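PDB 1H12: endo-1,4-beta-xylanase from Pseudoalteromonas haloplanktis, which hydrolyses internal beta-1,4 linkages of xylan as a cold-adapted family 8 glycoside hydrolase, and may also act on beta-1,4-glucans. Local coordinates for residues A[178-183]-A[222-227]; A[185-190]-A[229-234]; A[235-240]-A[299-304]. One frame throughout, in Å; residues are numbered along the deposited sequence.

Contact 1: residues A[178-183]-A[222-227]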
loop_
_atom_site.group_PDB
_atom_site.type_symbol
_atom_site.label_atom_id
_atom_site.label_comp_id
_atom_site.label_asym_id
_atom_site.label_seq_id
_atom_site.Cartn_x
_atom_site.Cartn_y
_atom_site.Cartn_z
ATOM N N THR A 178 3.191 -5.006 -17.961
ATOM C CA THR A 178 1.754 -4.874 -17.836
ATOM C C THR A 178 1.354 -3.517 -17.277
ATOM O O THR A 178 0.411 -2.885 -17.753
ATOM C CB THR A 178 1.197 -6.031 -17.014
ATOM O OG1 THR A 178 1.361 -7.232 -17.790
ATOM C CG2 THR A 178 -0.263 -5.837 -16.635
ATOM N N ILE A 179 2.038 -3.066 -16.235
ATOM C CA ILE A 179 1.727 -1.752 -15.668
ATOM C C ILE A 179 1.885 -0.683 -16.751
ATOM O O ILE A 179 1.005 0.160 -16.949
ATOM C CB ILE A 179 2.591 -1.469 -14.434
ATOM C CG1 ILE A 179 2.267 -2.432 -13.309
ATOM C CG2 ILE A 179 2.353 -0.028 -13.988
ATOM C CD1 ILE A 179 3.320 -2.445 -12.187
ATOM N N LYS A 180 3.036 -0.684 -17.422
ATOM C CA LYS A 180 3.295 0.296 -18.440
ATOM C C LYS A 180 2.270 0.270 -19.567
ATOM O O LYS A 180 1.813 1.328 -20.015
ATOM C CB LYS A 180 4.721 0.072 -18.980
ATOM C CG LYS A 180 5.121 1.022 -20.076
ATOM C CD LYS A 180 6.632 0.809 -20.405
ATOM C CE LYS A 180 7.153 1.704 -21.425
ATOM N NZ LYS A 180 8.559 1.082 -21.603
ATOM N N ASN A 181 1.926 -0.918 -20.033
ATOM C CA ASN A 181 1.086 -1.045 -21.210
ATOM C C ASN A 181 -0.398 -0.965 -20.943
ATOM O O ASN A 181 -1.154 -0.647 -21.882
ATOM C CB ASN A 181 1.371 -2.379 -21.893
ATOM C CG ASN A 181 2.718 -2.450 -22.494
ATOM O OD1 ASN A 181 3.281 -1.478 -22.882
ATOM N ND2 ASN A 181 3.222 -3.706 -22.617
ATOM N N LYS A 182 -0.835 -1.284 -19.745
ATOM C CA LYS A 182 -2.233 -1.360 -19.418
ATOM C C LYS A 182 -2.709 -0.415 -18.344
ATOM O O LYS A 182 -3.912 -0.136 -18.269
ATOM C CB LYS A 182 -2.592 -2.805 -18.949
ATOM C CG LYS A 182 -2.198 -3.899 -19.910
ATOM C CD LYS A 182 -2.876 -3.897 -21.271
ATOM C CE LYS A 182 -2.419 -5.038 -22.133
ATOM N NZ LYS A 182 -3.048 -4.987 -23.477
ATOM N N LEU A 183 -1.813 0.033 -17.462
ATOM C CA LEU A 183 -2.214 0.686 -16.217
ATOM C C LEU A 183 -1.648 2.080 -16.039
ATOM O O LEU A 183 -1.697 2.611 -14.938
ATOM C CB LEU A 183 -1.901 -0.180 -14.993
ATOM C CG LEU A 183 -2.399 -1.642 -15.055
ATOM C CD1 LEU A 183 -1.964 -2.371 -13.826
ATOM C CD2 LEU A 183 -3.895 -1.680 -15.220
ATOM N N LYS A 222 14.748 2.077 -17.974
ATOM C CA LYS A 222 15.293 2.741 -16.833
ATOM C C LYS A 222 14.818 4.207 -16.787
ATOM O O LYS A 222 14.388 4.729 -15.753
ATOM C CB LYS A 222 16.789 2.668 -16.815
ATOM C CG LYS A 222 17.412 3.365 -15.739
ATOM C CD LYS A 222 18.876 3.106 -15.673
ATOM C CE LYS A 222 19.422 3.585 -14.372
ATOM N NZ LYS A 222 20.894 3.121 -14.206
ATOM N N ASN A 223 14.965 4.865 -17.925
ATOM C CA ASN A 223 14.522 6.245 -18.029
ATOM C C ASN A 223 13.014 6.401 -17.838
ATOM O O ASN A 223 12.560 7.331 -17.154
ATOM C CB ASN A 223 15.012 6.851 -19.354
ATOM C CG ASN A 223 16.463 7.189 -19.324
ATOM O OD1 ASN A 223 17.363 6.354 -19.713
ATOM N ND2 ASN A 223 16.735 8.337 -18.897
ATOM N N TYR A 224 12.259 5.473 -18.382
ATOM C CA TYR A 224 10.796 5.484 -18.226
ATOM C C TYR A 224 10.415 5.517 -16.751
ATOM O O TYR A 224 9.638 6.366 -16.305
ATOM C CB TYR A 224 10.172 4.266 -18.922
ATOM C CG TYR A 224 8.678 4.173 -18.739
ATOM C CD1 TYR A 224 7.839 4.848 -19.573
ATOM C CD2 TYR A 224 8.131 3.472 -17.657
ATOM C CE1 TYR A 224 6.441 4.784 -19.405
ATOM C CE2 TYR A 224 6.772 3.418 -17.468
ATOM C CZ TYR A 224 5.925 4.091 -18.303
ATOM O OH TYR A 224 4.578 4.037 -18.069
ATOM N N TRP A 225 10.970 4.592 -15.968
ATOM C CA TRP A 225 10.580 4.503 -14.567
ATOM C C TRP A 225 11.099 5.678 -13.740
ATOM O O TRP A 225 10.433 6.089 -12.795
ATOM C CB TRP A 225 10.951 3.150 -13.981
ATOM C CG TRP A 225 10.074 2.066 -14.523
ATOM C CD1 TRP A 225 10.441 1.056 -15.358
ATOM C CD2 TRP A 225 8.660 1.887 -14.278
ATOM N NE1 TRP A 225 9.359 0.282 -15.656
ATOM C CE2 TRP A 225 8.252 0.766 -14.985
ATOM C CE3 TRP A 225 7.731 2.544 -13.509
ATOM C CZ2 TRP A 225 6.944 0.334 -14.991
ATOM C CZ3 TRP A 225 6.422 2.117 -13.481
ATOM C CH2 TRP A 225 6.035 1.020 -14.242
ATOM N N ARG A 226 12.277 6.225 -14.076
ATOM C CA ARG A 226 12.729 7.417 -13.389
ATOM C C ARG A 226 11.774 8.582 -13.648
ATOM O O ARG A 226 11.502 9.376 -12.754
ATOM C CB ARG A 226 14.118 7.799 -13.916
ATOM N N GLN A 227 11.257 8.692 -14.876
ATOM C CA GLN A 227 10.323 9.733 -15.217
ATOM C C GLN A 227 8.990 9.513 -14.469
ATOM O O GLN A 227 8.369 10.490 -14.017
ATOM C CB GLN A 227 10.086 9.735 -16.703
ATOM C CG GLN A 227 11.318 10.245 -17.473
ATOM C CD GLN A 227 11.396 9.722 -18.884
ATOM O OE1 GLN A 227 10.405 9.277 -19.460
ATOM N NE2 GLN A 227 12.598 9.796 -19.461
#
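Tyr224, on helix 219-243, offers one face of its ring to the aliphatic chain of Lys180, which comes from the last turn of helix 168-182. The contact starts at the phenol end, where Lys180 CG lies 3.6 Å from Tyr224 CZ. It then passes across the ring until Lys180 CE stands 3.8 Å from the centroid of the Tyr224 ring, 15° off the normal, a CH-pi contact. Lys180 NZ follows at 4.5 Å from the same centroid and 22° off the normal, which meets the geometry of a cation-pi pair. This path is possible because Lys180 CG is anti to the backbone N (chi1 179°) and the chain is extended from there to the ammonium. That group also forms a salt bridge with Asp221, so the ammonium lies near both a carboxylate and the ring face, and the cation-pi share of the attraction is probably the smaller. The pairing belongs to the (alpha/alpha)6 barrel expected of family 8 enzymes and joins two of its helices. They are not tightly packed here: the nearest CA atoms, those of Lys180 and Tyr224, are 9.1 Å apart, and long side chains span the interval. Next along the helix, Trp225 takes up the buried side. Its indole receives the edge of Tyr224, whose CD2 lies 3.7 Å above the indole plane and over its centre. Across the interface, Ile179 CG2, the branch anti to the backbone N, reaches Trp225 CH2 at 3.8 Å and lies in the indole plane, so the isoleucine meets the rim of the ring system. Met184 touches Ile179, Tyr224 and Trp225 alike, while Phe212 of helix 206-215 packs edge-to-face with Trp225.

Contact 2: residues A[185-190]-A[229-234]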
loop_
_atom_site.group_PDB
_atom_site.type_symbol
_atom_site.label_atom_id
_atom_site.label_comp_id
_atom_site.label_asym_id
_atom_site.label_seq_id
_atom_site.Cartn_x
_atom_site.Cartn_y
_atom_site.Cartn_z
ATOM N N GLU A 185 -1.322 6.200 -17.739
ATOM C CA GLU A 185 -1.667 7.265 -18.702
ATOM C C GLU A 185 -0.639 8.360 -18.527
ATOM O O GLU A 185 -0.508 8.961 -17.479
ATOM C CB GLU A 185 -3.043 7.847 -18.500
ATOM C CG GLU A 185 -3.386 8.820 -19.635
ATOM C CD GLU A 185 -4.686 9.518 -19.525
ATOM O OE1 GLU A 185 -5.459 9.368 -18.611
ATOM O OE2 GLU A 185 -4.986 10.316 -20.455
ATOM N N ASN A 186 0.095 8.664 -19.597
ATOM C CA ASN A 186 1.092 9.745 -19.515
ATOM C C ASN A 186 2.020 9.551 -18.312
ATOM O O ASN A 186 2.327 10.521 -17.614
ATOM C CB ASN A 186 0.391 11.162 -19.435
ATOM C CG ASN A 186 -0.615 11.468 -20.609
ATOM O OD1 ASN A 186 -0.453 10.926 -21.733
ATOM N ND2 ASN A 186 -1.724 12.275 -20.292
ATOM N N GLN A 187 2.437 8.302 -18.027
ATOM C CA GLN A 187 3.390 8.013 -16.959
ATOM C C GLN A 187 2.830 8.266 -15.556
ATOM O O GLN A 187 3.605 8.357 -14.646
ATOM C CB GLN A 187 4.712 8.718 -17.198
ATOM C CG GLN A 187 5.449 8.187 -18.441
ATOM C CD GLN A 187 6.718 8.890 -18.748
ATOM O OE1 GLN A 187 6.719 10.125 -18.717
ATOM N NE2 GLN A 187 7.822 8.197 -18.833
ATOM N N ILE A 188 1.514 8.299 -15.431
ATOM C CA ILE A 188 0.832 8.371 -14.150
ATOM C C ILE A 188 -0.061 7.138 -14.017
ATOM O O ILE A 188 -0.868 6.811 -14.900
ATOM C CB ILE A 188 -0.006 9.638 -14.020
ATOM C CG1 ILE A 188 0.961 10.868 -13.971
ATOM C CG2 ILE A 188 -0.825 9.608 -12.753
ATOM C CD1 ILE A 188 0.311 12.137 -14.004
ATOM N N ILE A 189 0.052 6.464 -12.869
ATOM C CA ILE A 189 -0.752 5.265 -12.628
ATOM C C ILE A 189 -2.228 5.558 -12.746
ATOM O O ILE A 189 -2.751 6.532 -12.207
ATOM C CB ILE A 189 -0.350 4.650 -11.267
ATOM C CG1 ILE A 189 -0.888 3.239 -11.098
ATOM C CG2 ILE A 189 -0.716 5.538 -10.103
ATOM C CD1 ILE A 189 -0.209 2.179 -11.917
ATOM N N ARG A 190 -2.927 4.684 -13.459
ATOM C CA ARG A 190 -4.354 4.801 -13.633
ATOM C C ARG A 190 -5.110 4.269 -12.402
ATOM O O ARG A 190 -4.723 3.319 -11.762
ATOM C CB ARG A 190 -4.786 3.964 -14.839
ATOM C CG ARG A 190 -4.433 4.586 -16.173
ATOM C CD ARG A 190 -4.810 3.667 -17.319
ATOM N NE ARG A 190 -4.719 4.284 -18.634
ATOM C CZ ARG A 190 -5.615 5.083 -19.163
ATOM N NH1 ARG A 190 -6.748 5.349 -18.551
ATOM N NH2 ARG A 190 -5.390 5.663 -20.331
ATOM N N ALA A 229 8.744 8.186 -11.559
ATOM C CA ALA A 229 9.033 8.636 -10.200
ATOM C C ALA A 229 8.899 10.147 -10.052
ATOM O O ALA A 229 8.255 10.638 -9.117
ATOM C CB ALA A 229 10.400 8.161 -9.766
ATOM N N THR A 230 9.509 10.896 -10.968
ATOM C CA THR A 230 9.445 12.335 -10.895
ATOM C C THR A 230 8.031 12.828 -11.060
ATOM O O THR A 230 7.578 13.739 -10.334
ATOM C CB THR A 230 10.368 12.920 -11.989
ATOM O OG1 THR A 230 11.688 12.516 -11.733
ATOM C CG2 THR A 230 10.290 14.465 -12.014
ATOM N N LYS A 231 7.283 12.269 -11.992
ATOM C CA LYS A 231 5.916 12.698 -12.238
ATOM C C LYS A 231 5.036 12.330 -11.044
ATOM O O LYS A 231 4.046 13.047 -10.805
ATOM C CB LYS A 231 5.383 12.073 -13.517
ATOM C CG LYS A 231 5.888 12.793 -14.775
ATOM C CD LYS A 231 5.240 12.252 -16.021
ATOM C CE LYS A 231 5.552 12.994 -17.267
ATOM N NZ LYS A 231 5.024 12.276 -18.522
ATOM N N SER A 232 5.360 11.266 -10.329
ATOM C CA SER A 232 4.570 10.860 -9.182
ATOM C C SER A 232 4.772 11.843 -8.020
ATOM O O SER A 232 3.810 12.240 -7.355
ATOM C CB SER A 232 4.911 9.443 -8.794
ATOM O OG SER A 232 4.133 9.024 -7.687
ATOM N N ARG A 233 6.021 12.213 -7.791
ATOM C CA ARG A 233 6.276 13.239 -6.782
ATOM C C ARG A 233 5.573 14.547 -7.169
ATOM O O ARG A 233 5.043 15.238 -6.292
ATOM C CB ARG A 233 7.763 13.423 -6.534
ATOM C CG ARG A 233 8.433 12.173 -5.989
ATOM C CD ARG A 233 9.815 12.390 -5.423
ATOM N NE ARG A 233 10.345 11.163 -4.927
ATOM C CZ ARG A 233 11.018 10.268 -5.641
ATOM N NH1 ARG A 233 11.468 10.528 -6.869
ATOM N NH2 ARG A 233 11.273 9.095 -5.110
ATOM N N THR A 234 5.582 14.909 -8.445
ATOM C CA THR A 234 4.902 16.113 -8.873
ATOM C C THR A 234 3.408 16.014 -8.630
ATOM O O THR A 234 2.779 16.960 -8.145
ATOM C CB THR A 234 5.247 16.415 -10.317
ATOM O OG1 THR A 234 6.626 16.675 -10.411
ATOM C CG2 THR A 234 4.433 17.659 -10.826
#
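A two-residue beta hairpin with a type I' turn presents Asn186 and Gln187 to Lys231 of helix 219-243. The hairpin is identified by its reciprocal backbone bonds, Glu185 N to Ile188 O at 2.9 Å and Ile188 N to Glu185 O at 3.0 Å, and by the positive phi of both turn residues. Lys231 runs out from the helix as an extended chain and crosses Gln187, its CD packing 3.8 Å from Gln187 CB. At the end, Lys231 NZ donates to Gln187 OE1 over 2.7 Å. The donor lies in the carbonyl plane, on a lone pair, with a C=O...N angle of 142°. A second, weak bond of 3.3 Å goes from Lys231 NZ to the backbone Asn186 O. The other end of the Gln187 amide is also occupied, since its NE2 donates to Gln227 OE1 one helical turn before Lys231. This fixes which way the amide faces and turns its oxygen to the lysine. Across these segments the ammonium is therefore met by two neutral carbonyl oxygens and by no carboxylate, making the link an ion-dipole attraction at the surface, with one good bond to the amide oxygen and one weak bond to a backbone carbonyl.

Contact 3: residues A[235-240]-A[299-304]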
loop_
_atom_site.group_PDB
_atom_site.type_symbol
_atom_site.label_atom_id
_atom_site.label_comp_id
_atom_site.label_asym_id
_atom_site.label_seq_id
_atom_site.Cartn_x
_atom_site.Cartn_y
_atom_site.Cartn_z
ATOM N N LEU A 235 2.818 14.875 -8.950
ATOM C CA LEU A 235 1.390 14.678 -8.717
ATOM C C LEU A 235 1.071 14.833 -7.227
ATOM O O LEU A 235 0.111 15.513 -6.862
ATOM C CB LEU A 235 0.961 13.295 -9.268
ATOM C CG LEU A 235 -0.483 12.842 -9.087
ATOM C CD1 LEU A 235 -0.831 12.366 -7.718
ATOM C CD2 LEU A 235 -1.458 13.870 -9.542
ATOM N N LEU A 236 1.842 14.159 -6.384
ATOM C CA LEU A 236 1.602 14.260 -4.961
ATOM C C LEU A 236 1.804 15.668 -4.437
ATOM O O LEU A 236 1.008 16.162 -3.644
ATOM C CB LEU A 236 2.441 13.248 -4.174
ATOM C CG LEU A 236 2.010 11.784 -4.335
ATOM C CD1 LEU A 236 3.003 10.893 -3.644
ATOM C CD2 LEU A 236 0.571 11.573 -3.815
ATOM N N LYS A 237 2.870 16.327 -4.861
ATOM C CA LYS A 237 3.075 17.726 -4.465
ATOM C C LYS A 237 1.913 18.579 -4.871
ATOM O O LYS A 237 1.435 19.409 -4.093
ATOM C CB LYS A 237 4.363 18.269 -5.133
ATOM C CG LYS A 237 5.607 17.792 -4.654
ATOM C CD LYS A 237 6.846 18.484 -5.364
ATOM C CE LYS A 237 7.474 17.508 -6.328
ATOM N NZ LYS A 237 7.970 16.278 -5.593
ATOM N N ASN A 238 1.466 18.421 -6.092
ATOM C CA ASN A 238 0.331 19.199 -6.589
ATOM C C ASN A 238 -0.934 18.892 -5.807
ATOM O O ASN A 238 -1.709 19.795 -5.487
ATOM C CB ASN A 238 0.134 18.946 -8.081
ATOM C CG ASN A 238 1.191 19.582 -8.959
ATOM O OD1 ASN A 238 1.929 20.482 -8.514
ATOM N ND2 ASN A 238 1.250 19.139 -10.237
ATOM N N HIS A 239 -1.178 17.604 -5.543
ATOM C CA HIS A 239 -2.353 17.225 -4.769
ATOM C C HIS A 239 -2.319 17.849 -3.392
ATOM O O HIS A 239 -3.330 18.398 -2.929
ATOM C CB HIS A 239 -2.403 15.695 -4.683
ATOM C CG HIS A 239 -3.675 15.163 -4.093
ATOM N ND1 HIS A 239 -4.900 15.353 -4.672
ATOM C CD2 HIS A 239 -3.899 14.469 -2.959
ATOM C CE1 HIS A 239 -5.824 14.746 -3.895
ATOM N NE2 HIS A 239 -5.245 14.212 -2.839
ATOM N N PHE A 240 -1.187 17.785 -2.730
ATOM C CA PHE A 240 -1.067 18.383 -1.409
ATOM C C PHE A 240 -1.233 19.885 -1.432
ATOM O O PHE A 240 -1.770 20.459 -0.488
ATOM C CB PHE A 240 0.178 17.887 -0.670
ATOM C CG PHE A 240 -0.047 16.547 -0.027
ATOM C CD1 PHE A 240 -0.802 16.465 1.119
ATOM C CD2 PHE A 240 0.473 15.353 -0.576
ATOM C CE1 PHE A 240 -1.057 15.252 1.717
ATOM C CE2 PHE A 240 0.225 14.150 0.026
ATOM C CZ PHE A 240 -0.553 14.104 1.160
ATOM N N GLN A 299 12.098 15.842 1.464
ATOM C CA GLN A 299 12.113 17.178 0.923
ATOM C C GLN A 299 11.023 18.007 1.616
ATOM O O GLN A 299 10.230 17.505 2.395
ATOM C CB GLN A 299 11.874 17.139 -0.566
ATOM C CG GLN A 299 12.810 16.281 -1.395
ATOM N N ALA A 300 11.031 19.298 1.363
ATOM C CA ALA A 300 10.083 20.175 2.018
ATOM C C ALA A 300 8.635 19.708 1.789
ATOM O O ALA A 300 7.824 19.806 2.707
ATOM C CB ALA A 300 10.263 21.641 1.521
ATOM N N TRP A 301 8.311 19.242 0.577
ATOM C CA TRP A 301 6.916 18.875 0.337
ATOM C C TRP A 301 6.496 17.668 1.188
ATOM O O TRP A 301 5.338 17.607 1.616
ATOM C CB TRP A 301 6.621 18.638 -1.130
ATOM C CG TRP A 301 7.162 17.345 -1.731
ATOM C CD1 TRP A 301 8.340 17.146 -2.375
ATOM C CD2 TRP A 301 6.464 16.092 -1.755
ATOM N NE1 TRP A 301 8.435 15.828 -2.777
ATOM C CE2 TRP A 301 7.315 15.150 -2.394
ATOM C CE3 TRP A 301 5.229 15.687 -1.304
ATOM C CZ2 TRP A 301 6.930 13.820 -2.598
ATOM C CZ3 TRP A 301 4.888 14.328 -1.477
ATOM C CH2 TRP A 301 5.717 13.449 -2.109
ATOM N N HIS A 302 7.391 16.702 1.424
ATOM C CA HIS A 302 7.014 15.556 2.238
ATOM C C HIS A 302 6.633 16.009 3.635
ATOM O O HIS A 302 5.646 15.566 4.222
ATOM C CB HIS A 302 8.143 14.539 2.420
ATOM C CG HIS A 302 8.680 13.924 1.168
ATOM N ND1 HIS A 302 9.649 14.531 0.395
ATOM C CD2 HIS A 302 8.427 12.712 0.611
ATOM C CE1 HIS A 302 9.949 13.681 -0.573
ATOM N NE2 HIS A 302 9.221 12.574 -0.482
ATOM N N LYS A 303 7.464 16.881 4.184
ATOM C CA LYS A 303 7.312 17.347 5.563
ATOM C C LYS A 303 6.044 18.141 5.699
ATOM O O LYS A 303 5.296 17.975 6.672
ATOM C CB LYS A 303 8.551 18.163 5.952
ATOM C CG LYS A 303 9.833 17.397 5.929
ATOM C CD LYS A 303 11.069 18.381 6.027
ATOM C CE LYS A 303 12.286 17.822 5.809
ATOM N NZ LYS A 303 13.376 18.894 5.973
ATOM N N SER A 304 5.784 19.057 4.786
ATOM C CA SER A 304 4.575 19.853 4.844
ATOM C C SER A 304 3.334 18.967 4.717
ATOM O O SER A 304 2.348 19.138 5.417
ATOM C CB SER A 304 4.622 20.924 3.720
ATOM O OG SER A 304 3.458 21.689 3.691
#
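Trp301, in the first turn of helix 300-318, lies against Leu236 and Lys237 of helix 219-243, a helix-helix contact within the (alpha/alpha)6 barrel expected of this family. The nearest CA atoms, of Lys237 and Trp301, are 6.3 Å apart, so the two helices come close here.

The main contact is CH-pi. Lys237 CG sits over one face of the indole, 3.5 Å from the centroid of the five-membered ring and 17° off its normal, and only 3.3 Å from Trp301 CG, which is tight packing. Apolar contacts continue on the six-membered ring: Leu236 CB approaches Trp301 CZ3 at 3.8 Å, and Leu236 CD1 lies 4.0 Å from Trp301 CH2.

Polar atoms add proximity but no bond across the interface. The lysine chain bends at chi3 and chi4, folding its ammonium back over the indole until Lys237 NZ is 2.9 Å from Trp301 NE1. Both are donors, so this is no hydrogen bond, and the closeness makes the exact position of the ammonium somewhat doubtful. Its hydrogen bond to Arg233 O, one turn earlier, is weak.

Ring packing at the start of helix 300-318 involves the opposite face of the indole. There His302 packs its imidazole, with Trp301 CE2 3.5 Å above the imidazole plane and over its centre, so Trp301 is held between lysine and histidine. Both nitrogens of His302 have partners: NE2 bonds to Asp292, and ND1 accepts from Gln299 N, the N-cap residue, at 3.0 Å with an N-H...N angle of 163°, although the donor stands 37° out of the imidazole plane.

All three contacts draw one segment from helix 219-243, which carries residues 222-227, 229-234 and 235-240 in turn. Centres of contacts 1 and 2 are about 9 Å apart, those of contacts 2 and 3 about 14 Å, and those of contacts 1 and 3 about 22 Å. Along the chain, contacts 1 and 2 interleave, as helix 168-182 runs directly into the hairpin, while contact 3 follows both. Contacts 1 and 2 touch where Leu183 O and Arg190 N are 2.8 Å apart, a probable hydrogen bond; contacts 2 and 3 touch where Arg233 CB packs 4.0 Å from Trp301 CZ2. One long helix thus ties helix 168-182, the hairpin and helix 300-318 together; none of these segments contributes to the observed xylose pocket.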